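Local coordinates for protein DNA ligase (Aquifex aeolicus, PDB 3QWU) that probably joins nucleic acid ends as an ATP-dependent ligase, its nucleotidyltransferase domain holding adenosine in a pocket with a calcium ion nearby, at residues D48-G53 against K161-G166; W52-I57 against F155-M160; E78-G83 against G215-E220. All blocks are in the same frame, centred on the assembly; numbering follows the deposited sequence.

How the contacts relate
The three contacts run in a row from the rim of the chain to the nucleotide pocket, with centres 11 Å apart from contact 1 to contact 2 and again from contact 2 to contact 3. Contacts 1 and 2 share W52 and G53 and touch where G166 O packs 3.5 Å from M160 CG. Contact 1 stays outside the pocket: the side chain of W52 is about 13 Å from the adenosine, and the nearest atoms of contacts 1 and 3 are about 11 Å apart. Contacts 2 and 3 both touch the adenosine, closing on it from two sides with F157 and V217, and a salt bridge joins them, D158 OD2 to K219 NZ at 3.1 Å.

Contact 1: residues D48-G53 against K161-G166; sequences DFIIWG and KKNEQG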
loop_
_atom_site.group_PDB
_atom_site.type_symbol
_atom_site.label_atom_id
_atom_site.label_comp_id
_atom_site.label_asym_id
_atom_site.label_seq_id
_atom_site.Cartn_x
_atom_site.Cartn_y
_atom_site.Cartn_z
ATOM N N ASP A 48 -18.282 31.752 -21.594
ATOM C CA ASP A 48 -18.847 31.545 -22.947
ATOM C C ASP A 48 -19.054 30.071 -23.291
ATOM O O ASP A 48 -19.734 29.766 -24.286
ATOM C CB ASP A 48 -17.922 32.146 -24.040
ATOM C CG ASP A 48 -17.838 33.654 -23.989
ATOM O OD1 ASP A 48 -18.859 34.326 -24.201
ATOM O OD2 ASP A 48 -16.732 34.169 -23.758
ATOM N N PHE A 49 -18.426 29.174 -22.522
ATOM C CA PHE A 49 -18.568 27.740 -22.748
ATOM C C PHE A 49 -18.016 26.863 -21.631
ATOM O O PHE A 49 -17.228 27.323 -20.809
ATOM C CB PHE A 49 -17.887 27.319 -24.054
ATOM C CG PHE A 49 -16.505 27.837 -24.208
ATOM C CD1 PHE A 49 -16.269 29.021 -24.927
ATOM C CD2 PHE A 49 -15.426 27.145 -23.640
ATOM C CE1 PHE A 49 -14.982 29.507 -25.077
ATOM C CE2 PHE A 49 -14.125 27.617 -23.777
ATOM C CZ PHE A 49 -13.881 28.789 -24.498
ATOM N N ILE A 50 -18.457 25.602 -21.629
ATOM C CA ILE A 50 -17.909 24.588 -20.762
ATOM C C ILE A 50 -16.953 23.621 -21.539
ATOM O O ILE A 50 -17.214 23.222 -22.690
ATOM C CB ILE A 50 -18.997 23.803 -20.028
ATOM C CG1 ILE A 50 -19.812 24.769 -19.156
ATOM C CG2 ILE A 50 -18.338 22.666 -19.191
ATOM C CD1 ILE A 50 -21.159 24.221 -18.700
ATOM N N ILE A 51 -15.821 23.327 -20.910
ATOM C CA ILE A 51 -14.895 22.349 -21.440
ATOM C C ILE A 51 -15.055 21.213 -20.483
ATOM O O ILE A 51 -14.656 21.313 -19.318
ATOM C CB ILE A 51 -13.432 22.834 -21.486
ATOM C CG1 ILE A 51 -13.322 24.213 -22.158
ATOM C CG2 ILE A 51 -12.589 21.796 -22.227
ATOM C CD1 ILE A 51 -13.461 24.179 -23.689
ATOM N N TRP A 52 -15.696 20.147 -20.953
ATOM C CA TRP A 52 -15.944 19.010 -20.085
ATOM C C TRP A 52 -14.619 18.318 -19.823
ATOM O O TRP A 52 -13.719 18.357 -20.663
ATOM C CB TRP A 52 -17.002 18.059 -20.660
ATOM C CG TRP A 52 -18.393 18.600 -20.465
ATOM C CD1 TRP A 52 -19.054 19.503 -21.270
ATOM C CD2 TRP A 52 -19.287 18.300 -19.395
ATOM N NE1 TRP A 52 -20.302 19.769 -20.762
ATOM C CE2 TRP A 52 -20.467 19.045 -19.610
ATOM C CE3 TRP A 52 -19.216 17.472 -18.281
ATOM C CZ2 TRP A 52 -21.556 18.971 -18.744
ATOM C CZ3 TRP A 52 -20.296 17.403 -17.424
ATOM C CH2 TRP A 52 -21.442 18.140 -17.655
ATOM N N GLY A 53 -14.516 17.794 -18.605
ATOM C CA GLY A 53 -13.392 16.995 -18.147
ATOM C C GLY A 53 -13.251 15.721 -18.963
ATOM O O GLY A 53 -14.224 15.244 -19.503
ATOM N N LYS A 161 -16.186 18.396 -27.833
ATOM C CA LYS A 161 -16.782 19.618 -28.303
ATOM C C LYS A 161 -17.147 20.501 -27.116
ATOM O O LYS A 161 -17.611 20.018 -26.119
ATOM C CB LYS A 161 -18.076 19.282 -29.104
ATOM C CG LYS A 161 -17.878 19.122 -30.628
ATOM C CD LYS A 161 -19.153 18.697 -31.429
ATOM C CE LYS A 161 -19.139 19.304 -32.866
ATOM N NZ LYS A 161 -19.828 18.475 -33.937
ATOM N N LYS A 162 -16.997 21.803 -27.247
ATOM C CA LYS A 162 -17.447 22.716 -26.204
ATOM C C LYS A 162 -18.903 22.439 -25.795
ATOM O O LYS A 162 -19.780 22.219 -26.655
ATOM C CB LYS A 162 -17.359 24.192 -26.678
ATOM C CG LYS A 162 -15.965 24.838 -26.516
ATOM C CD LYS A 162 -15.834 26.100 -27.370
ATOM C CE LYS A 162 -14.385 26.615 -27.431
ATOM N NZ LYS A 162 -14.213 27.611 -28.521
ATOM N N ASN A 163 -19.157 22.502 -24.499
ATOM C CA ASN A 163 -20.520 22.348 -23.971
ATOM C C ASN A 163 -21.107 20.926 -24.113
ATOM O O ASN A 163 -22.314 20.771 -24.021
ATOM C CB ASN A 163 -21.488 23.346 -24.640
ATOM C CG ASN A 163 -21.033 24.781 -24.522
ATOM O OD1 ASN A 163 -20.740 25.235 -23.434
ATOM N ND2 ASN A 163 -21.004 25.513 -25.639
ATOM N N GLU A 164 -20.271 19.905 -24.358
ATOM C CA GLU A 164 -20.765 18.539 -24.663
ATOM C C GLU A 164 -19.852 17.537 -24.055
ATOM O O GLU A 164 -18.657 17.809 -23.905
ATOM C CB GLU A 164 -20.794 18.209 -26.165
ATOM C CG GLU A 164 -21.169 19.317 -27.102
ATOM C CD GLU A 164 -22.476 19.110 -27.756
ATOM O OE1 GLU A 164 -23.504 19.106 -27.028
ATOM O OE2 GLU A 164 -22.480 19.017 -29.009
ATOM N N GLN A 165 -20.386 16.350 -23.803
ATOM C CA GLN A 165 -19.678 15.360 -23.007
ATOM C C GLN A 165 -19.052 14.236 -23.793
ATOM O O GLN A 165 -18.161 13.583 -23.309
ATOM C CB GLN A 165 -20.620 14.737 -21.983
ATOM C CG GLN A 165 -20.615 15.453 -20.672
ATOM C CD GLN A 165 -21.177 14.575 -19.622
ATOM O OE1 GLN A 165 -20.461 13.739 -19.067
ATOM N NE2 GLN A 165 -22.474 14.704 -19.367
ATOM N N GLY A 166 -19.526 13.973 -24.993
ATOM C CA GLY A 166 -19.029 12.812 -25.703
ATOM C C GLY A 166 -17.826 13.115 -26.554
ATOM O O GLY A 166 -17.111 14.057 -26.319
HETATM O O HOH W 1 -20.219 28.219 -26.183
#
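Residues 49-52 and 162-165 run roughly alongside each other, 32° apart, bringing strand 50-51, an edge strand, within this chain, of a four-stranded antiparallel sheet, against the type II turn K161-E164 that follows strand 153-161. N163, in the turn, grips both polar backbone atoms of I50. Its N donates to I50 O at 2.8 Å, nearly straight and in the carbonyl plane, while its OD1 takes I50 N at 2.9 Å from above the amide carbonyl plane. A water links the other branch of that amide, ND2, to D48 O.

F49 holds its ring in the crowded position between N and the carbonyl carbon (chi1 49°). The extended chain of K162 crosses obliquely over one face, CE lying 3.6 Å from the ring centroid and NZ 4.3 Å from it in a cation-pi contact. That ammonium also donates to P125 O and K90 O, while F89 and Y91 meet the ring. Farther along, the W52 indole is sandwiched: Q165 CG sits 3.3 Å above one face and I50 CG2 3.8 Å above the other, with the Q165 amide almost parallel to the ring.

The exposed turn thus satisfies the N and O of an edge-strand residue, and the lysine's charge, shared between carbonyls and an aromatic face, is probably well stabilised beside a buried phenylalanine.

Contact 2: residues W52-I57 against F155-M160; sequences WGYPHI and FVFDFM. With ADN (adenosine), chain C.
A classic beta bulge, with F157 and D158 both facing C130 on the neighbouring strand 127-134, turns two consecutive side chains toward the loop 52-57 and so builds one wall of the adenosine pocket in this nucleotidyltransferase domain. The tight part is centred on Y54. Its CG is anti to the backbone N (chi1 -164°), which carries the phenol inward until it meets F157 tip to tip. The F157 edge, led by CE1, points at the tyrosine face in an offset edge-to-face pair, with centroids 5.3 Å apart and planes at 80°. P55 CD also lies over a face of the tyrosine ring.

Y54 OH donates to D158 OD2 at 2.6 Å, using the anti lone pair of that oxygen. R227 and K219 make salt bridges to the same OD2, and K173 holds OD1, so the buried carboxylate is surrounded by cations and is probably kept ionised. F157, its CG in the crowded position between N and the carbonyl carbon, lays a ring face against the adenine, whose N3 sits 3.6 Å above the centre of that ring. I57 reaches the same nucleoside with CD1.

Packing is looser toward CD2 of Y54. M160 SD lies obliquely to the tyrosine ring, 5.4 Å from its centroid, a distant Met-aromatic contact. On the solvent side H56 hydrogen-bonds D35 and lies against Y369 of the second subunit. The methionine chain bends at its last torsion (chi3 71°), which swings the methyl CE back to 3.8 Å from W52 CB and 3.7 Å from G53 O.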
loop_
_atom_site.group_PDB
_atom_site.type_symbol
_atom_site.label_atom_id
_atom_site.label_comp_id
_atom_site.label_asym_id
_atom_site.label_seq_id
_atom_site.Cartn_x
_atom_site.Cartn_y
_atom_site.Cartn_z
ATOM N N TRP A 52 -15.696 20.147 -20.953
ATOM C CA TRP A 52 -15.944 19.010 -20.085
ATOM C C TRP A 52 -14.619 18.318 -19.823
ATOM O O TRP A 52 -13.719 18.357 -20.663
ATOM C CB TRP A 52 -17.002 18.059 -20.660
ATOM C CG TRP A 52 -18.393 18.600 -20.465
ATOM C CD1 TRP A 52 -19.054 19.503 -21.270
ATOM C CD2 TRP A 52 -19.287 18.300 -19.395
ATOM N NE1 TRP A 52 -20.302 19.769 -20.762
ATOM C CE2 TRP A 52 -20.467 19.045 -19.610
ATOM C CE3 TRP A 52 -19.216 17.472 -18.281
ATOM C CZ2 TRP A 52 -21.556 18.971 -18.744
ATOM C CZ3 TRP A 52 -20.296 17.403 -17.424
ATOM C CH2 TRP A 52 -21.442 18.140 -17.655
ATOM N N GLY A 53 -14.516 17.794 -18.605
ATOM C CA GLY A 53 -13.392 16.995 -18.147
ATOM C C GLY A 53 -13.251 15.721 -18.963
ATOM O O GLY A 53 -14.224 15.244 -19.503
ATOM N N TYR A 54 -12.024 15.211 -19.088
ATOM C CA TYR A 54 -11.801 13.956 -19.821
ATOM C C TYR A 54 -12.237 12.883 -18.883
ATOM O O TYR A 54 -11.847 12.913 -17.732
ATOM C CB TYR A 54 -10.340 13.740 -20.228
ATOM C CG TYR A 54 -10.217 12.688 -21.279
ATOM C CD1 TYR A 54 -9.854 11.394 -20.957
ATOM C CD2 TYR A 54 -10.453 12.981 -22.578
ATOM C CE1 TYR A 54 -9.739 10.403 -21.931
ATOM C CE2 TYR A 54 -10.313 12.012 -23.567
ATOM C CZ TYR A 54 -9.986 10.725 -23.225
ATOM O OH TYR A 54 -9.858 9.803 -24.200
ATOM N N PRO A 55 -13.128 11.993 -19.336
ATOM C CA PRO A 55 -13.759 11.001 -18.483
ATOM C C PRO A 55 -12.839 9.787 -18.211
ATOM O O PRO A 55 -11.909 9.525 -18.977
ATOM C CB PRO A 55 -15.005 10.614 -19.286
ATOM C CG PRO A 55 -14.589 10.750 -20.679
ATOM C CD PRO A 55 -13.587 11.887 -20.727
ATOM N N HIS A 56 -13.088 9.100 -17.096
ATOM C CA HIS A 56 -12.252 8.000 -16.619
ATOM C C HIS A 56 -12.352 6.818 -17.576
ATOM O O HIS A 56 -13.451 6.423 -17.949
ATOM C CB HIS A 56 -12.671 7.580 -15.184
ATOM C CG HIS A 56 -12.395 8.629 -14.134
ATOM N ND1 HIS A 56 -11.115 9.051 -13.808
ATOM C CD2 HIS A 56 -13.239 9.360 -13.351
ATOM C CE1 HIS A 56 -11.180 9.997 -12.881
ATOM N NE2 HIS A 56 -12.455 10.201 -12.585
ATOM N N ILE A 57 -11.219 6.257 -17.987
ATOM C CA ILE A 57 -11.244 4.986 -18.731
ATOM C C ILE A 57 -10.995 3.803 -17.778
ATOM O O ILE A 57 -10.015 3.769 -17.068
ATOM C CB ILE A 57 -10.167 4.960 -19.832
ATOM C CG1 ILE A 57 -10.188 6.273 -20.612
ATOM C CG2 ILE A 57 -10.311 3.685 -20.688
ATOM C CD1 ILE A 57 -9.329 6.294 -21.888
ATOM N N PHE A 155 0.386 14.163 -29.081
ATOM C CA PHE A 155 -0.293 13.161 -29.834
ATOM C C PHE A 155 -1.787 13.192 -29.565
ATOM O O PHE A 155 -2.217 12.819 -28.477
ATOM C CB PHE A 155 0.282 11.804 -29.449
ATOM C CG PHE A 155 1.773 11.652 -29.760
ATOM C CD1 PHE A 155 2.203 11.301 -31.007
ATOM C CD2 PHE A 155 2.721 11.868 -28.801
ATOM C CE1 PHE A 155 3.610 11.166 -31.303
ATOM C CE2 PHE A 155 4.102 11.718 -29.100
ATOM C CZ PHE A 155 4.512 11.405 -30.366
ATOM N N VAL A 156 -2.570 13.670 -30.543
ATOM C CA VAL A 156 -4.015 13.650 -30.480
ATOM C C VAL A 156 -4.575 12.200 -30.424
ATOM O O VAL A 156 -4.107 11.310 -31.145
ATOM C CB VAL A 156 -4.638 14.372 -31.750
ATOM C CG1 VAL A 156 -6.193 14.329 -31.698
ATOM C CG2 VAL A 156 -4.133 15.787 -31.888
ATOM N N PHE A 157 -5.528 11.969 -29.520
ATOM C CA PHE A 157 -6.252 10.707 -29.413
ATOM C C PHE A 157 -7.772 10.901 -29.346
ATOM O O PHE A 157 -8.545 9.915 -29.417
ATOM C CB PHE A 157 -5.768 9.905 -28.185
ATOM C CG PHE A 157 -5.921 10.614 -26.868
ATOM C CD1 PHE A 157 -7.146 10.802 -26.293
ATOM C CD2 PHE A 157 -4.821 11.116 -26.199
ATOM C CE1 PHE A 157 -7.233 11.508 -25.056
ATOM C CE2 PHE A 157 -4.945 11.808 -25.002
ATOM C CZ PHE A 157 -6.140 12.013 -24.451
ATOM N N ASP A 158 -8.239 12.137 -29.170
ATOM C CA ASP A 158 -9.695 12.363 -29.168
ATOM C C ASP A 158 -10.052 13.821 -29.523
ATOM O O ASP A 158 -9.190 14.720 -29.477
ATOM C CB ASP A 158 -10.332 11.904 -27.803
ATOM C CG ASP A 158 -10.749 10.379 -27.784
ATOM O OD1 ASP A 158 -11.371 9.904 -28.788
ATOM O OD2 ASP A 158 -10.475 9.672 -26.765
ATOM N N PHE A 159 -11.298 14.025 -29.939
ATOM C CA PHE A 159 -11.883 15.354 -29.969
ATOM C C PHE A 159 -13.152 15.325 -29.154
ATOM O O PHE A 159 -13.909 14.357 -29.184
ATOM C CB PHE A 159 -12.259 15.810 -31.380
ATOM C CG PHE A 159 -11.094 15.992 -32.308
ATOM C CD1 PHE A 159 -10.366 17.145 -32.293
ATOM C CD2 PHE A 159 -10.763 15.010 -33.234
ATOM C CE1 PHE A 159 -9.315 17.302 -33.159
ATOM C CE2 PHE A 159 -9.689 15.184 -34.123
ATOM C CZ PHE A 159 -8.957 16.299 -34.055
ATOM N N MET A 160 -13.340 16.379 -28.386
ATOM C CA MET A 160 -14.559 16.632 -27.710
ATOM C C MET A 160 -15.064 17.894 -28.327
ATOM O O MET A 160 -14.431 18.410 -29.238
ATOM C CB MET A 160 -14.293 16.764 -26.221
ATOM C CG MET A 160 -13.956 15.414 -25.594
ATOM S SD MET A 160 -13.585 15.450 -23.835
ATOM C CE MET A 160 -15.196 15.775 -23.073
HETATM O "O5'" ADN C . -7.047 7.488 -18.441
HETATM C "C5'" ADN C . -6.220 7.091 -19.535
HETATM C "C4'" ADN C . -5.244 8.212 -19.870
HETATM O "O4'" ADN C . -4.247 7.781 -20.848
HETATM C "C3'" ADN C . -5.970 9.392 -20.501
HETATM O "O3'" ADN C . -6.454 10.364 -19.578
HETATM C "C2'" ADN C . -4.951 9.971 -21.477
HETATM O "O2'" ADN C . -4.324 11.120 -20.933
HETATM C "C1'" ADN C . -3.912 8.879 -21.722
HETATM N N9 ADN C . -3.892 8.369 -23.102
HETATM C C8 ADN C . -2.755 8.067 -23.772
HETATM N N7 ADN C . -3.005 7.610 -25.023
HETATM C C5 ADN C . -4.359 7.595 -25.128
HETATM C C6 ADN C . -5.295 7.179 -26.178
HETATM N N6 ADN C . -4.768 6.715 -27.346
HETATM N N1 ADN C . -6.636 7.338 -25.955
HETATM C C2 ADN C . -7.099 7.804 -24.759
HETATM N N3 ADN C . -6.281 8.171 -23.731
HETATM C C4 ADN C . -4.939 8.101 -23.875
#

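Contact 3: residues E78-G83 against G215-E220; sequences EEKVDG and GVVFKE. With CA (calcium ion), chain D; ADN (adenosine), chain C.
Strands 75-80 and 215-220 pair antiparallel in a mixed five-stranded sheet, E78 N and O both bonded to V217, and side chains on one face hold the adenosine. E78 (chi1 -69°) and K219 (chi1 -50°) each set CG beside the backbone N, run out extended and cross near a right angle. K219 NZ meets E78 OE1 at 2.5 Å, a very short salt bridge from above the carboxylate plane. K219 NZ also donates to ADN N1 at 2.9 Å. E79 points away from strand 215-220 and its carboxylate binds Y147 and R213, while E79 O accepts from ADN N6 at 2.8 Å. V217 CG2 packs against the face of the base opposite F157, 3.6 Å from ADN N1.

K80, CG anti to the backbone N, bends only at its last torsion (chi4 -36°), placing NZ 2.8 Å from O4' and in a salt bridge with E214. D82 OD2 binds calcium at 2.6 Å, with E143 and D239. Residues K80-G83 fit the KxDG motif of covalent nucleotidyltransferases.

An alanine at K219 would remove the ammonium and probably cost N1 its donor and E78 OE1 its salt bridge. A donor for N1 and acceptor for N6 match adenine, consistent with ATP as substrate.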
loop_
_atom_site.group_PDB
_atom_site.type_symbol
_atom_site.label_atom_id
_atom_site.label_comp_id
_atom_site.label_asym_id
_atom_site.label_seq_id
_atom_site.Cartn_x
_atom_site.Cartn_y
_atom_site.Cartn_z
ATOM N N GLU A 78 -5.947 1.640 -30.151
ATOM C CA GLU A 78 -5.017 2.775 -30.223
ATOM C C GLU A 78 -3.885 2.636 -29.191
ATOM O O GLU A 78 -4.091 2.052 -28.157
ATOM C CB GLU A 78 -5.747 4.087 -29.928
ATOM C CG GLU A 78 -6.684 4.453 -30.996
ATOM C CD GLU A 78 -7.311 5.816 -30.781
ATOM O OE1 GLU A 78 -7.334 6.334 -29.640
ATOM O OE2 GLU A 78 -7.760 6.370 -31.789
ATOM N N GLU A 79 -2.715 3.207 -29.475
ATOM C CA GLU A 79 -1.617 3.190 -28.527
ATOM C C GLU A 79 -1.925 4.147 -27.381
ATOM O O GLU A 79 -2.395 5.257 -27.600
ATOM C CB GLU A 79 -0.281 3.593 -29.145
ATOM C CG GLU A 79 0.847 3.619 -28.059
ATOM C CD GLU A 79 2.212 4.128 -28.558
ATOM O OE1 GLU A 79 2.293 4.530 -29.725
ATOM O OE2 GLU A 79 3.196 4.121 -27.783
ATOM N N LYS A 80 -1.660 3.671 -26.170
ATOM C CA LYS A 80 -1.741 4.468 -24.989
ATOM C C LYS A 80 -0.320 5.044 -24.728
ATOM O O LYS A 80 0.672 4.328 -24.492
ATOM C CB LYS A 80 -2.262 3.638 -23.791
ATOM C CG LYS A 80 -2.724 4.563 -22.671
ATOM C CD LYS A 80 -3.091 3.917 -21.363
ATOM C CE LYS A 80 -3.118 5.028 -20.201
ATOM N NZ LYS A 80 -2.024 6.175 -20.296
ATOM N N VAL A 81 -0.208 6.347 -24.870
ATOM C CA VAL A 81 1.084 7.014 -24.791
ATOM C C VAL A 81 1.216 7.530 -23.356
ATOM O O VAL A 81 0.294 8.135 -22.784
ATOM C CB VAL A 81 1.193 8.193 -25.814
ATOM C CG1 VAL A 81 2.421 9.040 -25.500
ATOM C CG2 VAL A 81 1.266 7.682 -27.227
ATOM N N ASP A 82 2.371 7.273 -22.784
ATOM C CA ASP A 82 2.635 7.592 -21.401
ATOM C C ASP A 82 3.203 9.006 -21.292
ATOM O O ASP A 82 4.395 9.235 -21.456
ATOM C CB ASP A 82 3.580 6.567 -20.807
ATOM C CG ASP A 82 3.764 6.750 -19.299
ATOM O OD1 ASP A 82 2.910 7.375 -18.617
ATOM O OD2 ASP A 82 4.763 6.236 -18.766
ATOM N N GLY A 83 2.314 9.953 -21.029
ATOM C CA GLY A 83 2.694 11.346 -20.844
ATOM C C GLY A 83 1.636 11.936 -19.929
ATOM O O GLY A 83 1.207 11.282 -18.989
ATOM N N GLY A 215 0.919 0.463 -23.487
ATOM C CA GLY A 215 -0.320 -0.277 -23.614
ATOM C C GLY A 215 -1.188 0.230 -24.741
ATOM O O GLY A 215 -0.706 0.910 -25.635
ATOM N N VAL A 216 -2.462 -0.126 -24.715
ATOM C CA VAL A 216 -3.408 0.353 -25.699
ATOM C C VAL A 216 -4.674 0.820 -25.027
ATOM O O VAL A 216 -4.953 0.453 -23.872
ATOM C CB VAL A 216 -3.744 -0.782 -26.721
ATOM C CG1 VAL A 216 -2.472 -1.271 -27.391
ATOM C CG2 VAL A 216 -4.492 -1.954 -26.006
ATOM N N VAL A 217 -5.445 1.637 -25.761
ATOM C CA VAL A 217 -6.854 1.945 -25.416
ATOM C C VAL A 217 -7.798 1.364 -26.436
ATOM O O VAL A 217 -7.618 1.550 -27.611
ATOM C CB VAL A 217 -7.121 3.464 -25.362
ATOM C CG1 VAL A 217 -8.540 3.752 -24.861
ATOM C CG2 VAL A 217 -6.126 4.125 -24.468
ATOM N N PHE A 218 -8.821 0.656 -25.977
ATOM C CA PHE A 218 -9.808 0.066 -26.860
ATOM C C PHE A 218 -11.021 0.997 -26.931
ATOM O O PHE A 218 -11.455 1.488 -25.898
ATOM C CB PHE A 218 -10.235 -1.290 -26.312
ATOM C CG PHE A 218 -9.095 -2.255 -26.111
ATOM C CD1 PHE A 218 -8.567 -2.935 -27.179
ATOM C CD2 PHE A 218 -8.597 -2.515 -24.841
ATOM C CE1 PHE A 218 -7.559 -3.850 -27.032
ATOM C CE2 PHE A 218 -7.582 -3.407 -24.680
ATOM C CZ PHE A 218 -7.052 -4.094 -25.812
ATOM N N LYS A 219 -11.537 1.248 -28.141
ATOM C CA LYS A 219 -12.662 2.219 -28.383
ATOM C C LYS A 219 -13.760 1.658 -29.269
ATOM O O LYS A 219 -13.573 1.490 -30.464
ATOM C CB LYS A 219 -12.158 3.519 -28.993
ATOM C CG LYS A 219 -10.985 4.075 -28.209
ATOM C CD LYS A 219 -10.586 5.514 -28.503
ATOM C CE LYS A 219 -9.370 5.910 -27.603
ATOM N NZ LYS A 219 -8.796 7.280 -27.899
ATOM N N GLU A 220 -14.897 1.364 -28.647
ATOM C CA GLU A 220 -16.027 0.747 -29.319
ATOM C C GLU A 220 -16.531 1.631 -30.438
ATOM O O GLU A 220 -16.715 2.824 -30.281
ATOM C CB GLU A 220 -17.168 0.403 -28.349
ATOM C CG GLU A 220 -18.150 -0.665 -28.901
ATOM C CD GLU A 220 -19.192 -1.036 -27.860
ATOM O OE1 GLU A 220 -20.139 -0.267 -27.692
ATOM O OE2 GLU A 220 -19.034 -2.047 -27.157
HETATM CA CA CA D . 4.677 4.249 -17.102
HETATM O "O5'" ADN C . -7.047 7.488 -18.441
HETATM C "C5'" ADN C . -6.220 7.091 -19.535
HETATM C "C4'" ADN C . -5.244 8.212 -19.870
HETATM O "O4'" ADN C . -4.247 7.781 -20.848
HETATM C "C3'" ADN C . -5.970 9.392 -20.501
HETATM O "O3'" ADN C . -6.454 10.364 -19.578
HETATM C "C2'" ADN C . -4.951 9.971 -21.477
HETATM O "O2'" ADN C . -4.324 11.120 -20.933
HETATM C "C1'" ADN C . -3.912 8.879 -21.722
HETATM N N9 ADN C . -3.892 8.369 -23.102
HETATM C C8 ADN C . -2.755 8.067 -23.772
HETATM N N7 ADN C . -3.005 7.610 -25.023
HETATM C C5 ADN C . -4.359 7.595 -25.128
HETATM C C6 ADN C . -5.295 7.179 -26.178
HETATM N N6 ADN C . -4.768 6.715 -27.346
HETATM N N1 ADN C . -6.636 7.338 -25.955
HETATM C C2 ADN C . -7.099 7.804 -24.759
HETATM N N3 ADN C . -6.281 8.171 -23.731
HETATM C C4 ADN C . -4.939 8.101 -23.875
HETATM O O HOH W 2 3.355 5.992 -16.247
HETATM O O HOH W 3 2.584 3.529 -16.746
#